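Putative curved DNA-binding protein (PDB 4IPA) probably takes part in ribosome biogenesis as a thermophilic Arx1, a member of the M24 family related to methionine aminopeptidases. Local coordinates at residues L153-Y158 against F370-K375; N223-K228 against L273-N278; R289-E294 against G326-Y331. One frame throughout, in Å; residues are numbered along the deposited sequence. Where two conformers were deposited one is given.

How the interactions relate
Counting from the N terminus, the earliest of the contact segments is 153-158, on helix 148-167, which opens interaction 1; the return segment, 370-375, closes it only after strand 355-360. Both other contacts nest inside this long loop and lie in series. Interaction 2 joins the loop before strand 230-232 to strand 273-276, tying the five-stranded sheet region to a small three-stranded sheet. Interaction 3 then closes the shorter path from helix 286-299 to strand 328-330. Since strands 273-276 and 328-330 are sheet neighbours, interactions 2 and 3 touch, with centres about 12 Å apart. Interaction 1 stands on the opposite side of the chain's centre, about 34 and 41 Å from their centres.

Interaction 1: L153-Y158 against F370-K375; sequences LFLATY and FKTDKK
F370 carries this contact, setting its ring against F154 and L155 on helix 148-167, a helix of the M24 (pita-bread) fold that packs on strands 250-258 and 342-352. The tight part is at the far end of the ring: F370 CE1 comes to 3.4 Å from F154 CB, and the two side chains are nearly perpendicular. Their rings meet obliquely, centroids 5.8 Å apart and planes 33° apart, which fits neither a stack nor an edge-to-face pair. F154 CG lies beside the backbone N (chi1 -84°), and the ring continues past F370 to meet W365. At the near end, L155 runs antiparallel alongside F370: L155 CD2 lies 3.9 Å from F370 CD2, while L155 CD1 lies at the same distance from F370 CB.

The outer side has fewer contacts: one methyl pair, L155 CD1 to T372 CG2 at 3.6 Å, meeting tip to tip, with the exposed K371 pointing away from the helix. Here the loop holds its own shape in an ST turn. T372 OG1, also hydrogen-bonded to D152 OD1, accepts the backbone N-H of K374, with K374 N and T372 OG1 3.0 Å apart.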
loop_
_atom_site.group_PDB
_atom_site.type_symbol
_atom_site.label_atom_id
_atom_site.label_comp_id
_atom_site.label_asym_id
_atom_site.label_seq_id
_atom_site.Cartn_x
_atom_site.Cartn_y
_atom_site.Cartn_z
ATOM N N LEU A 153 -3.227 -11.638 14.105
ATOM C CA LEU A 153 -2.840 -11.218 12.766
ATOM C C LEU A 153 -2.901 -9.691 12.625
ATOM O O LEU A 153 -1.957 -9.062 12.151
ATOM C CB LEU A 153 -3.760 -11.870 11.729
ATOM C CG LEU A 153 -3.556 -11.409 10.280
ATOM C CD1 LEU A 153 -2.148 -11.777 9.817
ATOM C CD2 LEU A 153 -4.611 -11.990 9.316
ATOM N N PHE A 154 -4.019 -9.109 13.047
ATOM C CA PHE A 154 -4.201 -7.670 13.011
ATOM C C PHE A 154 -3.205 -6.909 13.886
ATOM O O PHE A 154 -2.641 -5.908 13.456
ATOM C CB PHE A 154 -5.630 -7.296 13.434
ATOM C CG PHE A 154 -6.630 -7.372 12.315
ATOM C CD1 PHE A 154 -7.134 -8.595 11.897
ATOM C CD2 PHE A 154 -7.065 -6.220 11.682
ATOM C CE1 PHE A 154 -8.062 -8.665 10.877
ATOM C CE2 PHE A 154 -7.988 -6.284 10.649
ATOM C CZ PHE A 154 -8.487 -7.510 10.250
ATOM N N LEU A 155 -3.025 -7.358 15.124
ATOM C CA LEU A 155 -2.113 -6.678 16.041
ATOM C C LEU A 155 -0.655 -6.748 15.579
ATOM O O LEU A 155 0.096 -5.787 15.752
ATOM C CB LEU A 155 -2.245 -7.235 17.455
ATOM C CG LEU A 155 -3.523 -6.784 18.153
ATOM C CD1 LEU A 155 -3.719 -7.563 19.443
ATOM C CD2 LEU A 155 -3.486 -5.287 18.407
ATOM N N ALA A 156 -0.256 -7.883 15.000
ATOM C CA ALA A 156 1.086 -8.009 14.451
ATOM C C ALA A 156 1.283 -6.946 13.372
ATOM O O ALA A 156 2.319 -6.287 13.304
ATOM C CB ALA A 156 1.299 -9.390 13.867
ATOM N N THR A 157 0.274 -6.782 12.528
ATOM C CA THR A 157 0.385 -5.858 11.413
ATOM C C THR A 157 0.412 -4.421 11.923
ATOM O O THR A 157 1.210 -3.609 11.475
ATOM C CB THR A 157 -0.763 -6.037 10.422
ATOM O OG1 THR A 157 -0.881 -7.424 10.070
ATOM C CG2 THR A 157 -0.490 -5.225 9.167
ATOM N N TYR A 158 -0.468 -4.125 12.872
ATOM C CA TYR A 158 -0.511 -2.820 13.500
ATOM C C TYR A 158 0.848 -2.459 14.108
ATOM O O TYR A 158 1.387 -1.379 13.844
ATOM C CB TYR A 158 -1.605 -2.786 14.581
ATOM C CG TYR A 158 -1.713 -1.476 15.333
ATOM C CD1 TYR A 158 -0.963 -1.241 16.483
ATOM C CD2 TYR A 158 -2.562 -0.470 14.892
ATOM C CE1 TYR A 158 -1.073 -0.047 17.174
ATOM C CE2 TYR A 158 -2.666 0.735 15.574
ATOM C CZ TYR A 158 -1.923 0.940 16.711
ATOM O OH TYR A 158 -2.037 2.142 17.382
ATOM N N PHE A 370 -9.586 -5.624 19.964
ATOM C CA PHE A 370 -8.788 -6.831 19.726
ATOM C C PHE A 370 -8.636 -7.647 21.012
ATOM O O PHE A 370 -8.258 -7.104 22.056
ATOM C CB PHE A 370 -7.404 -6.474 19.155
ATOM C CG PHE A 370 -7.462 -5.775 17.836
ATOM C CD1 PHE A 370 -7.782 -6.471 16.686
ATOM C CD2 PHE A 370 -7.224 -4.415 17.745
ATOM C CE1 PHE A 370 -7.867 -5.821 15.455
ATOM C CE2 PHE A 370 -7.292 -3.761 16.523
ATOM C CZ PHE A 370 -7.622 -4.468 15.372
ATOM N N LYS A 371 -8.935 -8.944 20.928
ATOM C CA LYS A 371 -8.952 -9.813 22.106
ATOM C C LYS A 371 -7.944 -10.954 21.984
ATOM O O LYS A 371 -8.114 -11.880 21.175
ATOM C CB LYS A 371 -10.355 -10.383 22.325
ATOM C CG LYS A 371 -11.463 -9.324 22.411
ATOM C CD LYS A 371 -11.394 -8.558 23.730
ATOM C CE LYS A 371 -12.579 -7.606 23.918
ATOM N NZ LYS A 371 -12.520 -6.433 23.002
ATOM N N THR A 372 -6.897 -10.896 22.793
ATOM C CA THR A 372 -5.875 -11.932 22.757
ATOM C C THR A 372 -5.027 -11.880 24.016
ATOM O O THR A 372 -4.968 -10.849 24.685
ATOM C CB THR A 372 -4.951 -11.803 21.517
ATOM O OG1 THR A 372 -3.921 -12.784 21.603
ATOM C CG2 THR A 372 -4.284 -10.425 21.466
ATOM N N ASP A 373 -4.364 -12.991 24.325
ATOM C CA ASP A 373 -3.449 -13.031 25.456
ATOM C C ASP A 373 -2.048 -12.632 25.024
ATOM O O ASP A 373 -1.225 -12.244 25.851
ATOM C CB ASP A 373 -3.442 -14.419 26.106
ATOM C CG ASP A 373 -4.768 -14.759 26.759
ATOM O OD1 ASP A 373 -5.410 -13.832 27.316
ATOM O OD2 ASP A 373 -5.179 -15.942 26.703
ATOM N N LYS A 374 -1.781 -12.718 23.725
ATOM C CA LYS A 374 -0.447 -12.414 23.223
ATOM C C LYS A 374 -0.081 -10.935 23.354
ATOM O O LYS A 374 -0.939 -10.046 23.315
ATOM C CB LYS A 374 -0.275 -12.920 21.796
ATOM C CG LYS A 374 -0.761 -14.344 21.670
ATOM C CD LYS A 374 -0.126 -15.090 20.530
ATOM C CE LYS A 374 -0.618 -16.530 20.578
ATOM N NZ LYS A 374 -0.232 -17.317 19.378
ATOM N N LYS A 375 1.210 -10.694 23.535
ATOM C CA LYS A 375 1.716 -9.369 23.825
ATOM C C LYS A 375 3.178 -9.318 23.417
ATOM O O LYS A 375 3.893 -10.318 23.513
ATOM C CB LYS A 375 1.587 -9.089 25.325
ATOM C CG LYS A 375 1.625 -7.618 25.688
ATOM C CD LYS A 375 1.446 -7.399 27.186
ATOM C CE LYS A 375 1.321 -5.908 27.499
ATOM N NZ LYS A 375 1.252 -5.637 28.965
#

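Interaction 2: N223-K228 against L273-N278; sequences NEIEGK and LHRRTN
R275, on the middle strand of the small three-stranded sheet, extends its side chain to three consecutive residues of the loop 223-228, and each meets it from a different direction. E226 comes to the edge of the guanidinium. Its OE1 takes two hydrogen bonds in a side-on salt bridge, with R275 NE and R275 NH2 each 2.8 Å from E226 OE1. Both bonds are bent, the one from NH2 having an N-H...O angle of 138°, as expected when two donors converge on one atom. The carboxylate stands nearly upright to the guanidinium, the planes 85° apart; NH2 meets OE1 on its anti side, whereas NE approaches from above the carboxylate plane.

E224 takes a face instead. Its OE2 sits 3.7 Å above the guanidinium plane, displaced from the centre of the group, and no N-H points at it; at 4.0 Å from R275 NH2, E224 OE2 contributes charge alone. The side chain is bent at chi2 (67°), and this fold lets E224 OE2 accept the backbone N-H of E226, with E226 N and E224 OE2 2.9 Å apart. I225 supplies the apolar flank: its CD1 lies 4.0 Å from R275 CD as the two side chains run antiparallel past one another.

Second-shell contacts come from the adjoining strand region, where Y331 OH hydrogen-bonds to E226 OE2 and R329 NE forms a long, weak ion pair with E226 OE1. The buried cation thus has one carboxylate at its edge and another over a face, an environment that would probably stabilise its charge. The paired N-H bonds to one oxygen probably restrict how the guanidinium can turn, and they join the loop after strand 210-220 to strand 273-276 by a directional ionic link.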
loop_
_atom_site.group_PDB
_atom_site.type_symbol
_atom_site.label_atom_id
_atom_site.label_comp_id
_atom_site.label_asym_id
_atom_site.label_seq_id
_atom_site.Cartn_x
_atom_site.Cartn_y
_atom_site.Cartn_z
ATOM N N ASN A 223 5.363 12.051 -10.327
ATOM C CA ASN A 223 5.089 10.988 -11.279
ATOM C C ASN A 223 5.794 9.685 -10.935
ATOM O O ASN A 223 6.124 8.911 -11.829
ATOM C CB ASN A 223 5.517 11.415 -12.686
ATOM C CG ASN A 223 4.671 12.534 -13.232
ATOM O OD1 ASN A 223 3.432 12.485 -13.174
ATOM N ND2 ASN A 223 5.328 13.563 -13.760
ATOM N N GLU A 224 6.050 9.430 -9.657
ATOM C CA GLU A 224 6.732 8.179 -9.310
ATOM C C GLU A 224 6.267 7.578 -7.985
ATOM O O GLU A 224 6.370 8.212 -6.922
ATOM C CB GLU A 224 8.257 8.384 -9.302
ATOM C CG GLU A 224 9.061 7.126 -8.994
ATOM C CD GLU A 224 8.957 6.076 -10.087
ATOM O OE1 GLU A 224 9.848 6.067 -10.976
ATOM O OE2 GLU A 224 7.988 5.267 -10.065
ATOM N N ILE A 225 5.765 6.348 -8.039
ATOM C CA ILE A 225 5.433 5.639 -6.800
ATOM C C ILE A 225 6.364 4.458 -6.532
ATOM O O ILE A 225 6.149 3.692 -5.605
ATOM C CB ILE A 225 3.931 5.250 -6.708
ATOM C CG1 ILE A 225 3.435 4.608 -8.010
ATOM C CG2 ILE A 225 3.090 6.490 -6.379
ATOM C CD1 ILE A 225 4.183 3.318 -8.407
ATOM N N GLU A 226 7.408 4.333 -7.344
ATOM C CA GLU A 226 8.465 3.350 -7.105
ATOM C C GLU A 226 9.819 3.997 -7.306
ATOM O O GLU A 226 10.538 3.656 -8.248
ATOM C CB GLU A 226 8.312 2.139 -8.023
ATOM C CG GLU A 226 7.156 1.246 -7.626
ATOM C CD GLU A 226 6.902 0.112 -8.599
ATOM O OE1 GLU A 226 7.353 0.199 -9.760
ATOM O OE2 GLU A 226 6.238 -0.864 -8.195
ATOM N N GLY A 227 10.152 4.926 -6.404
ATOM C CA GLY A 227 11.317 5.801 -6.523
ATOM C C GLY A 227 12.684 5.173 -6.315
ATOM O O GLY A 227 12.825 3.954 -6.327
ATOM N N LYS A 228 13.701 6.007 -6.107
ATOM C CA LYS A 228 15.087 5.531 -6.166
ATOM C C LYS A 228 15.603 4.982 -4.846
ATOM O O LYS A 228 16.736 4.534 -4.758
ATOM C CB LYS A 228 16.034 6.606 -6.722
ATOM C CG LYS A 228 16.111 7.855 -5.886
ATOM C CD LYS A 228 17.078 8.877 -6.469
ATOM C CE LYS A 228 17.059 10.165 -5.638
ATOM N NZ LYS A 228 18.026 11.204 -6.133
ATOM N N LEU A 273 -3.465 -5.682 -12.706
ATOM C CA LEU A 273 -2.778 -4.504 -12.186
ATOM C C LEU A 273 -1.454 -4.271 -12.914
ATOM O O LEU A 273 -0.616 -5.158 -12.977
ATOM C CB LEU A 273 -2.543 -4.658 -10.683
ATOM C CG LEU A 273 -1.934 -3.466 -9.945
ATOM C CD1 LEU A 273 -2.946 -2.324 -9.913
ATOM C CD2 LEU A 273 -1.542 -3.873 -8.535
ATOM N N HIS A 274 -1.274 -3.078 -13.474
ATOM C CA HIS A 274 -0.088 -2.763 -14.276
ATOM C C HIS A 274 0.285 -1.285 -14.112
ATOM O O HIS A 274 -0.460 -0.510 -13.527
ATOM C CB HIS A 274 -0.348 -2.999 -15.782
ATOM C CG HIS A 274 -0.824 -4.379 -16.128
ATOM N ND1 HIS A 274 -0.078 -5.246 -16.904
ATOM C CD2 HIS A 274 -1.984 -5.016 -15.852
ATOM C CE1 HIS A 274 -0.753 -6.372 -17.066
ATOM N NE2 HIS A 274 -1.904 -6.265 -16.432
ATOM N N ARG A 275 1.436 -0.896 -14.647
ATOM C CA ARG A 275 1.776 0.518 -14.780
ATOM C C ARG A 275 2.758 0.728 -15.927
ATOM O O ARG A 275 3.568 -0.146 -16.231
ATOM C CB ARG A 275 2.342 1.089 -13.470
ATOM C CG ARG A 275 3.817 0.838 -13.247
ATOM C CD ARG A 275 4.302 1.613 -12.028
ATOM N NE ARG A 275 5.713 1.369 -11.762
ATOM C CZ ARG A 275 6.712 2.068 -12.304
ATOM N NH1 ARG A 275 6.463 3.063 -13.146
ATOM N NH2 ARG A 275 7.966 1.766 -12.006
ATOM N N ARG A 276 2.670 1.890 -16.566
ATOM C CA ARG A 276 3.625 2.265 -17.605
ATOM C C ARG A 276 5.000 2.471 -17.013
ATOM O O ARG A 276 5.112 3.072 -15.954
ATOM C CB ARG A 276 3.199 3.573 -18.261
ATOM C CG ARG A 276 2.735 3.433 -19.682
ATOM C CD ARG A 276 2.303 4.781 -20.246
ATOM N NE ARG A 276 3.448 5.512 -20.759
ATOM C CZ ARG A 276 3.947 6.610 -20.210
ATOM N NH1 ARG A 276 3.387 7.136 -19.126
ATOM N NH2 ARG A 276 5.005 7.188 -20.761
ATOM N N THR A 277 6.038 1.966 -17.683
ATOM C CA THR A 277 7.427 2.278 -17.324
ATOM C C THR A 277 8.004 3.308 -18.289
ATOM O O THR A 277 7.346 3.712 -19.250
ATOM C CB THR A 277 8.348 1.045 -17.395
ATOM O OG1 THR A 277 8.489 0.629 -18.759
ATOM C CG2 THR A 277 7.803 -0.110 -16.557
ATOM N N ASN A 278 9.247 3.708 -18.055
ATOM C CA ASN A 278 9.898 4.672 -18.944
ATOM C C ASN A 278 10.730 4.050 -20.082
ATOM O O ASN A 278 11.381 4.770 -20.839
ATOM C CB ASN A 278 10.711 5.710 -18.148
ATOM C CG ASN A 278 9.823 6.748 -17.455
ATOM O OD1 ASN A 278 9.891 6.929 -16.236
ATOM N ND2 ASN A 278 8.985 7.429 -18.230
HETATM O O HOH W 1 8.212 8.822 -13.930
#

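Interaction 3: R289-E294 against G326-Y331; sequences RKIYSE and GVFRQY
F328 reaches from strand 328-330 to helix 286-299, where I291 and Y292 receive the end of its ring. Followed outward, the side chain makes its contacts late. CB starts beside the helix rather than pointing at it, and CG lies beside the backbone N, anti to the carbonyl carbon (chi1 -75°). The unusually small chi2 of 9° nearly eclipses CD1 with CA, so the ring plane almost contains the CA-CB bond and its CD1-CE1 side is turned to Y292. CE1 makes the first close approach, with F328 CE1 3.7 Å from Y292 CD2; the ring-to-ring meeting is oblique. On the other side, F328 CE2 is 3.9 Å from I291 CG2, the methyl standing at the ring edge, near its plane. The tip, CZ, lies at the same 3.9 Å from I291 CG2 and 4.0 Å from Y292 CA, so it ends against the helix backbone.

V327 completes the contact. Y292 stands nearly perpendicular to it, with Y292 CE2 3.8 Å from V327 CB and Y292 CD2 3.8 Å from V327 CG2. Every touch across the two segments is apolar. The hydroxyl of Y292 looks elsewhere, hydrogen-bonding with R276 NE on the central strand.

Just before V327, G326 ends helix 312-324 in a Schellman motif with positive phi (79°), turning the chain into the strand. The same F328 packs on V319 and C322 of that helix and meets F304 of strand 304-305 edge-to-face. It is thus in contact with both helices, 286-299 and 312-324, and with the neighbouring strands of the three-stranded sheet, in a helix-and-strand region consistent with the insert of PA2G4-like proteins.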
loop_
_atom_site.group_PDB
_atom_site.type_symbol
_atom_site.label_atom_id
_atom_site.label_comp_id
_atom_site.label_asym_id
_atom_site.label_seq_id
_atom_site.Cartn_x
_atom_site.Cartn_y
_atom_site.Cartn_z
ATOM N N ARG A 289 -0.144 -0.244 -29.240
ATOM C CA ARG A 289 0.104 1.194 -29.234
ATOM C C ARG A 289 -1.134 1.937 -28.772
ATOM O O ARG A 289 -1.053 2.975 -28.109
ATOM C CB ARG A 289 0.537 1.685 -30.614
ATOM C CG ARG A 289 1.839 1.062 -31.087
ATOM C CD ARG A 289 2.357 1.747 -32.356
ATOM N NE ARG A 289 1.496 1.500 -33.509
ATOM C CZ ARG A 289 1.622 0.456 -34.323
ATOM N NH1 ARG A 289 2.581 -0.440 -34.113
ATOM N NH2 ARG A 289 0.795 0.311 -35.350
ATOM N N LYS A 290 -2.286 1.391 -29.131
ATOM C CA LYS A 290 -3.561 2.028 -28.828
ATOM C C LYS A 290 -3.814 2.058 -27.321
ATOM O O LYS A 290 -4.216 3.072 -26.764
ATOM C CB LYS A 290 -4.695 1.286 -29.544
ATOM C CG LYS A 290 -6.074 1.807 -29.204
ATOM C CD LYS A 290 -7.155 1.081 -30.001
ATOM C CE LYS A 290 -8.502 1.776 -29.832
ATOM N NZ LYS A 290 -9.608 0.962 -30.391
ATOM N N ILE A 291 -3.591 0.918 -26.685
ATOM C CA ILE A 291 -3.762 0.758 -25.251
ATOM C C ILE A 291 -2.666 1.558 -24.538
ATOM O O ILE A 291 -2.903 2.189 -23.508
ATOM C CB ILE A 291 -3.663 -0.739 -24.893
ATOM C CG1 ILE A 291 -4.977 -1.441 -25.245
ATOM C CG2 ILE A 291 -3.301 -0.943 -23.446
ATOM C CD1 ILE A 291 -6.187 -0.705 -24.771
ATOM N N TYR A 292 -1.470 1.539 -25.115
ATOM C CA TYR A 292 -0.347 2.263 -24.556
ATOM C C TYR A 292 -0.641 3.760 -24.459
ATOM O O TYR A 292 -0.386 4.390 -23.429
ATOM C CB TYR A 292 0.904 2.049 -25.398
ATOM C CG TYR A 292 2.088 2.773 -24.813
ATOM C CD1 TYR A 292 2.338 4.102 -25.127
ATOM C CD2 TYR A 292 2.931 2.135 -23.917
ATOM C CE1 TYR A 292 3.413 4.771 -24.577
ATOM C CE2 TYR A 292 4.013 2.790 -23.361
ATOM C CZ TYR A 292 4.252 4.108 -23.696
ATOM O OH TYR A 292 5.316 4.752 -23.133
ATOM N N SER A 293 -1.189 4.318 -25.534
ATOM C CA SER A 293 -1.520 5.739 -25.566
ATOM C C SER A 293 -2.687 6.065 -24.665
ATOM O O SER A 293 -2.666 7.069 -23.974
ATOM C CB SER A 293 -1.799 6.215 -26.989
ATOM O OG SER A 293 -0.602 6.140 -27.734
ATOM N N GLU A 294 -3.699 5.213 -24.670
ATOM C CA GLU A 294 -4.814 5.386 -23.741
ATOM C C GLU A 294 -4.307 5.496 -22.293
ATOM O O GLU A 294 -4.805 6.308 -21.507
ATOM C CB GLU A 294 -5.807 4.225 -23.845
ATOM C CG GLU A 294 -6.909 4.282 -22.799
ATOM C CD GLU A 294 -7.799 3.050 -22.796
ATOM O OE1 GLU A 294 -7.476 2.074 -23.496
ATOM O OE2 GLU A 294 -8.829 3.053 -22.089
ATOM N N GLY A 326 8.339 -4.703 -21.962
ATOM C CA GLY A 326 8.802 -3.942 -20.818
ATOM C C GLY A 326 8.328 -2.498 -20.673
ATOM O O GLY A 326 8.878 -1.756 -19.857
ATOM N N VAL A 327 7.315 -2.090 -21.436
ATOM C CA VAL A 327 6.780 -0.729 -21.320
ATOM C C VAL A 327 5.638 -0.670 -20.311
ATOM O O VAL A 327 5.353 0.394 -19.779
ATOM C CB VAL A 327 6.308 -0.135 -22.683
ATOM C CG1 VAL A 327 7.441 -0.138 -23.702
ATOM C CG2 VAL A 327 5.121 -0.923 -23.221
ATOM N N PHE A 328 4.965 -1.798 -20.086
ATOM C CA PHE A 328 4.106 -1.946 -18.917
ATOM C C PHE A 328 4.827 -2.874 -17.947
ATOM O O PHE A 328 5.426 -3.860 -18.360
ATOM C CB PHE A 328 2.767 -2.606 -19.257
ATOM C CG PHE A 328 1.785 -1.719 -19.980
ATOM C CD1 PHE A 328 2.149 -0.478 -20.473
ATOM C CD2 PHE A 328 0.480 -2.150 -20.160
ATOM C CE1 PHE A 328 1.228 0.313 -21.132
ATOM C CE2 PHE A 328 -0.449 -1.374 -20.827
ATOM C CZ PHE A 328 -0.076 -0.139 -21.314
ATOM N N ARG A 329 4.791 -2.541 -16.664
ATOM C CA ARG A 329 5.123 -3.497 -15.635
ATOM C C ARG A 329 3.837 -4.243 -15.261
ATOM O O ARG A 329 2.777 -3.649 -15.107
ATOM C CB ARG A 329 5.699 -2.793 -14.403
ATOM C CG ARG A 329 6.067 -3.760 -13.266
ATOM C CD ARG A 329 6.664 -3.039 -12.059
ATOM N NE ARG A 329 7.853 -2.281 -12.431
ATOM C CZ ARG A 329 9.058 -2.813 -12.542
ATOM N NH1 ARG A 329 9.222 -4.108 -12.308
ATOM N NH2 ARG A 329 10.091 -2.059 -12.889
ATOM N N GLN A 330 3.926 -5.548 -15.112
ATOM C CA GLN A 330 2.765 -6.320 -14.713
ATOM C C GLN A 330 2.991 -6.759 -13.278
ATOM O O GLN A 330 4.075 -7.209 -12.939
ATOM C CB GLN A 330 2.598 -7.527 -15.642
ATOM C CG GLN A 330 1.654 -8.613 -15.174
ATOM C CD GLN A 330 1.877 -9.912 -15.954
ATOM O OE1 GLN A 330 1.072 -10.292 -16.787
ATOM N NE2 GLN A 330 2.990 -10.578 -15.688
ATOM N N TYR A 331 1.972 -6.601 -12.441
ATOM C CA TYR A 331 2.024 -7.101 -11.067
ATOM C C TYR A 331 1.296 -8.417 -11.005
ATOM O O TYR A 331 0.063 -8.463 -10.991
ATOM C CB TYR A 331 1.395 -6.099 -10.092
ATOM C CG TYR A 331 2.143 -4.797 -10.070
ATOM C CD1 TYR A 331 3.254 -4.626 -9.241
ATOM C CD2 TYR A 331 1.781 -3.752 -10.916
ATOM C CE1 TYR A 331 3.964 -3.435 -9.234
ATOM C CE2 TYR A 331 2.476 -2.556 -10.911
ATOM C CZ TYR A 331 3.567 -2.402 -10.074
ATOM O OH TYR A 331 4.255 -1.211 -10.083
#